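Local coordinates for protein integrase (Bovine immunodeficiency virus, PDB 3KKS) that probably inserts viral cDNA into host DNA as a retroviral integrase, of which this is the catalytic core domain, at residues L4-N9 with G93-A98. Sequence-based numbering, arbitrary orientation.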
loop_
_atom_site.group_PDB
_atom_site.type_symbol
_atom_site.label_atom_id
_atom_site.label_comp_id
_atom_site.label_asym_id
_atom_site.label_seq_id
_atom_site.Cartn_x
_atom_site.Cartn_y
_atom_site.Cartn_z
ATOM N N LEU A 4 -7.748 7.145 -2.518
ATOM C CA LEU A 4 -8.227 5.777 -2.509
ATOM C C LEU A 4 -6.979 4.894 -2.491
ATOM O O LEU A 4 -6.083 5.047 -3.321
ATOM C CB LEU A 4 -9.051 5.480 -3.767
ATOM C CG LEU A 4 -9.729 4.109 -3.893
ATOM C CD1 LEU A 4 -10.530 4.068 -5.183
ATOM C CD2 LEU A 4 -8.712 2.991 -3.899
ATOM N N TRP A 5 -6.922 3.973 -1.540
ATOM C CA TRP A 5 -5.789 3.071 -1.450
ATOM C C TRP A 5 -6.271 1.645 -1.638
ATOM O O TRP A 5 -7.311 1.271 -1.108
ATOM C CB TRP A 5 -5.122 3.161 -0.078
ATOM C CG TRP A 5 -4.540 4.492 0.273
ATOM C CD1 TRP A 5 -5.222 5.634 0.560
ATOM C CD2 TRP A 5 -3.148 4.799 0.440
ATOM N NE1 TRP A 5 -4.342 6.636 0.900
ATOM C CE2 TRP A 5 -3.060 6.148 0.837
ATOM C CE3 TRP A 5 -1.964 4.058 0.294
ATOM C CZ2 TRP A 5 -1.837 6.783 1.094
ATOM C CZ3 TRP A 5 -0.747 4.680 0.547
ATOM C CH2 TRP A 5 -0.693 6.037 0.946
ATOM N N GLN A 6 -5.519 0.853 -2.400
ATOM C CA GLN A 6 -5.868 -0.543 -2.588
ATOM C C GLN A 6 -4.808 -1.378 -1.891
ATOM O O GLN A 6 -3.605 -1.164 -2.076
ATOM C CB GLN A 6 -5.924 -0.930 -4.065
ATOM C CG GLN A 6 -6.124 -2.429 -4.243
ATOM C CD GLN A 6 -6.624 -2.808 -5.617
ATOM O OE1 GLN A 6 -6.533 -3.974 -6.020
ATOM N NE2 GLN A 6 -7.169 -1.828 -6.347
ATOM N N MET A 7 -5.262 -2.333 -1.094
ATOM C CA MET A 7 -4.365 -3.181 -0.342
ATOM C C MET A 7 -4.448 -4.637 -0.746
ATOM O O MET A 7 -5.489 -5.117 -1.187
ATOM C CB MET A 7 -4.679 -3.057 1.144
ATOM C CG MET A 7 -6.127 -3.342 1.482
ATOM S SD MET A 7 -6.478 -3.188 3.251
ATOM C CE MET A 7 -8.278 -3.509 3.228
ATOM N N ASP A 8 -3.329 -5.329 -0.573
ATOM C CA ASP A 8 -3.215 -6.743 -0.892
ATOM C C ASP A 8 -2.068 -7.307 -0.071
ATOM O O ASP A 8 -1.182 -6.577 0.374
ATOM C CB ASP A 8 -2.897 -6.949 -2.379
ATOM C CG ASP A 8 -4.082 -6.664 -3.281
ATOM O OD1 ASP A 8 -5.095 -7.400 -3.182
ATOM O OD2 ASP A 8 -4.002 -5.709 -4.091
ATOM N N ASN A 9 -2.108 -8.612 0.143
ATOM C CA ASN A 9 -1.055 -9.291 0.862
ATOM C C ASN A 9 -0.250 -9.992 -0.205
ATOM O O ASN A 9 -0.811 -10.510 -1.168
ATOM C CB ASN A 9 -1.631 -10.317 1.832
ATOM C CG ASN A 9 -2.294 -9.671 3.016
ATOM O OD1 ASN A 9 -1.732 -8.769 3.631
ATOM N ND2 ASN A 9 -3.491 -10.131 3.353
ATOM N N GLY A 93 -4.003 -0.749 -13.139
ATOM C CA GLY A 93 -2.734 -0.644 -13.835
ATOM C C GLY A 93 -1.653 -0.196 -12.869
ATOM O O GLY A 93 -0.630 -0.859 -12.712
ATOM N N VAL A 94 -1.893 0.935 -12.212
ATOM C CA VAL A 94 -0.958 1.489 -11.244
ATOM C C VAL A 94 -0.563 0.453 -10.179
ATOM O O VAL A 94 0.617 0.264 -9.893
ATOM C CB VAL A 94 -1.571 2.734 -10.550
ATOM C CG1 VAL A 94 -0.590 3.322 -9.540
ATOM C CG2 VAL A 94 -1.944 3.782 -11.596
ATOM N N VAL A 95 -1.555 -0.220 -9.609
ATOM C CA VAL A 95 -1.331 -1.222 -8.570
ATOM C C VAL A 95 -0.473 -2.407 -8.994
ATOM O O VAL A 95 0.394 -2.852 -8.240
ATOM C CB VAL A 95 -2.681 -1.764 -8.028
ATOM C CG1 VAL A 95 -2.445 -2.907 -7.045
ATOM C CG2 VAL A 95 -3.445 -0.647 -7.355
ATOM N N GLU A 96 -0.730 -2.923 -10.192
ATOM C CA GLU A 96 0.013 -4.060 -10.721
ATOM C C GLU A 96 1.479 -3.692 -10.904
ATOM O O GLU A 96 2.374 -4.429 -10.495
ATOM C CB GLU A 96 -0.562 -4.482 -12.071
ATOM C CG GLU A 96 -2.019 -4.903 -12.041
ATOM C CD GLU A 96 -2.224 -6.232 -11.357
ATOM O OE1 GLU A 96 -1.219 -6.814 -10.882
ATOM O OE2 GLU A 96 -3.389 -6.694 -11.296
ATOM N N ARG A 97 1.718 -2.552 -11.537
ATOM C CA ARG A 97 3.077 -2.088 -11.769
ATOM C C ARG A 97 3.828 -1.861 -10.452
ATOM O O ARG A 97 5.002 -2.206 -10.337
ATOM C CB ARG A 97 3.059 -0.796 -12.585
ATOM C CG ARG A 97 4.438 -0.218 -12.843
ATOM C CD ARG A 97 4.388 1.017 -13.742
ATOM N NE ARG A 97 3.457 2.029 -13.243
ATOM C CZ ARG A 97 3.745 3.322 -13.113
ATOM N NH1 ARG A 97 2.822 4.156 -12.650
ATOM N NH2 ARG A 97 4.951 3.782 -13.427
ATOM N N ALA A 98 3.153 -1.285 -9.464
ATOM C CA ALA A 98 3.780 -1.025 -8.170
ATOM C C ALA A 98 4.251 -2.312 -7.497
ATOM O O ALA A 98 5.349 -2.360 -6.955
ATOM C CB ALA A 98 2.804 -0.277 -7.248
#
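Gln-6 and Asp-8 on strand 4-12 meet a single residue, Val-95, of helix 89-109, where this helix packs on the central sheet of the RNase H-like fold. The contact is small and made by van der Waals packing; no hydrogen bond crosses it. Where Gln-6 and Val-95 face each other, the CA atoms are 7.5 Å apart. Gln-6 has CG anti to its own N (chi1 173°) and continues extended, which carries the amide past the valine at about a right angle. Val-95 CG2 settles alongside this chain, 4.1 Å from Gln-6 CB and 4.0 Å from Gln-6 NE2. Its other methyl, CG1, lies on the side of the Asp-8 carboxylate.

On the polar side, Gln-6 OE1 is buried with no modelled hydrogen-bond partner. Ile-85, from a loop, touches both Gln-6 and Asp-8. Asp-8 OD1 lies close to Asp-60, and Glu-96 follows Val-95 directly; the spacing of the three acids is consistent with the D,D-35-E motif of retroviral integrases, the helix probably bringing its glutamate to the active site. Glu-96 OE1 is 7.4 Å from Asp-8 OD2, whereas Val-95 CG1 approaches that same oxygen to 4.4 Å.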